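PDB 3BJ6: transcriptional regulator, MarR family from Silicibacter pomeroyi DSS-3, which probably binds DNA as a dimeric transcription factor of the MarR family, regulating gene expression through a winged helix-turn-helix domain. Local coordinates for residues G41-L46 with A110-E115. Residues are numbered along the deposited sequence; the frame is centred on the assembly and turned at random.
Sequences GQRAIL and AIRADE
Arg-43 reaches from helix 40-51 to helix 102-123 and takes hold of the carboxylate of Glu-115. The two helix segments cross at -104° with their axes 11.8 Å apart, a gap that a long side chain has to bridge. Arg-43 does so with CG anti to the backbone N (chi1 175°) and the chain extended as far as NE, which carries the guanidinium across to meet Glu-115, which reaches back from helix 102-123. The grip is side-on and bidentate: NE donates to Glu-115 OE2 and NH2 to Glu-115 OE1, each at 2.8 Å. Both oxygens use their syn lone pairs, and the NH2 bond is the straighter, at 171°. With the guanidinium and carboxylate nearly coplanar, this pair of hydrogen bonds restricts rotation of either group. The anti lone pair of Glu-115 OE1 receives Arg-112 NH2 at 2.8 Å, brought round by a chain that folds back at its second and third torsions. The two arginine NH2 atoms therefore come within 4.0 Å of each other, their charges probably offset by the shared carboxylate. Beside the network, the CG2 methyl of Ile-111 lies obliquely against Arg-43, 3.9 Å from NE. Arg-43 also pairs through NH1 with Glu-47, while its NH2 bonds to Tyr-12 OH of the second subunit, whose ring makes a cation-pi contact with Arg-112. An alanine in place of Arg-43 would probably leave Glu-47 without this salt-bridge mate, Glu-115 with Arg-112 as its remaining partner here, and a gap beside Ile-111. Further along, Leu-46 turns toward helix 102-123 and packs on Ile-107 and Ile-108. The salt-bridge network thus ties the winged helix-turn-helix domain to the long helix leading into the dimerisation region, an arrangement in keeping with the MarR fold.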
# COMPACT_ATOMS: atom_id res chain seq x y z
N GLY A 41 3.98 -7.59 12.86
CA GLY A 41 2.72 -7.39 13.59
C GLY A 41 3.02 -7.06 15.06
O GLY A 41 2.42 -6.15 15.61
N GLN A 42 3.93 -7.81 15.69
CA GLN A 42 4.33 -7.52 17.07
C GLN A 42 4.93 -6.11 17.25
O GLN A 42 4.59 -5.41 18.19
CB GLN A 42 5.28 -8.60 17.60
CG GLN A 42 4.59 -9.99 17.69
CD GLN A 42 5.62 -11.15 17.79
OE1 GLN A 42 6.83 -10.93 17.81
NE2 GLN A 42 5.10 -12.39 17.82
N ARG A 43 5.82 -5.71 16.33
CA ARG A 43 6.35 -4.35 16.27
C ARG A 43 5.22 -3.31 16.25
O ARG A 43 5.32 -2.33 16.93
CB ARG A 43 7.21 -4.19 15.01
CG ARG A 43 7.73 -2.77 14.75
CD ARG A 43 7.99 -2.53 13.26
NE ARG A 43 8.34 -1.11 13.06
CZ ARG A 43 7.48 -0.09 13.08
NH1 ARG A 43 6.17 -0.31 13.25
NH2 ARG A 43 7.93 1.14 12.93
N ALA A 44 4.18 -3.51 15.43
CA ALA A 44 3.08 -2.53 15.32
C ALA A 44 2.43 -2.33 16.70
O ALA A 44 2.17 -1.20 17.11
CB ALA A 44 2.01 -3.04 14.30
N ILE A 45 2.20 -3.42 17.43
CA ILE A 45 1.61 -3.34 18.78
C ILE A 45 2.57 -2.67 19.78
O ILE A 45 2.15 -1.83 20.58
CB ILE A 45 1.09 -4.72 19.29
CG1 ILE A 45 -0.36 -4.96 18.80
CG2 ILE A 45 1.07 -4.82 20.83
CD1 ILE A 45 -0.45 -5.07 17.32
N LEU A 46 3.86 -3.04 19.75
CA LEU A 46 4.84 -2.37 20.63
C LEU A 46 4.90 -0.88 20.35
O LEU A 46 4.99 -0.05 21.26
CB LEU A 46 6.24 -3.02 20.50
CG LEU A 46 6.31 -4.53 20.79
CD1 LEU A 46 7.74 -5.07 20.51
CD2 LEU A 46 5.90 -4.83 22.25
N ALA A 110 15.12 -0.04 19.99
CA ALA A 110 16.17 -0.54 19.10
C ALA A 110 15.66 -0.62 17.66
O ALA A 110 16.35 -0.20 16.73
CB ALA A 110 16.68 -1.93 19.57
N ILE A 111 14.46 -1.15 17.48
CA ILE A 111 13.89 -1.24 16.14
C ILE A 111 13.77 0.15 15.48
O ILE A 111 14.18 0.37 14.32
CB ILE A 111 12.51 -1.98 16.19
CG1 ILE A 111 12.71 -3.49 16.50
CG2 ILE A 111 11.74 -1.80 14.86
CD1 ILE A 111 11.39 -4.27 16.87
N ARG A 112 13.22 1.10 16.24
CA ARG A 112 13.00 2.46 15.74
C ARG A 112 14.31 3.16 15.40
O ARG A 112 14.37 3.85 14.39
CB ARG A 112 12.17 3.27 16.75
CG ARG A 112 10.72 2.72 16.90
CD ARG A 112 9.89 2.75 15.56
NE ARG A 112 9.68 4.15 15.22
CZ ARG A 112 10.06 4.74 14.09
NH1 ARG A 112 9.84 6.04 13.96
NH2 ARG A 112 10.62 4.05 13.08
N ALA A 113 15.35 2.97 16.22
CA ALA A 113 16.65 3.59 15.97
C ALA A 113 17.22 3.06 14.66
O ALA A 113 17.75 3.83 13.86
CB ALA A 113 17.63 3.32 17.12
N ASP A 114 17.09 1.76 14.44
CA ASP A 114 17.60 1.14 13.22
C ASP A 114 16.83 1.63 11.97
O ASP A 114 17.43 1.96 10.96
CB ASP A 114 17.49 -0.39 13.36
CG ASP A 114 17.89 -1.12 12.10
OD1 ASP A 114 18.96 -0.80 11.55
OD2 ASP A 114 17.14 -2.02 11.66
N GLU A 115 15.51 1.66 12.05
CA GLU A 115 14.65 2.15 10.96
C GLU A 115 14.96 3.58 10.58
O GLU A 115 14.99 3.91 9.42
CB GLU A 115 13.17 2.03 11.35
CG GLU A 115 12.75 0.57 11.45
CD GLU A 115 11.34 0.38 11.94
OE1 GLU A 115 10.71 1.32 12.47
OE2 GLU A 115 10.86 -0.76 11.81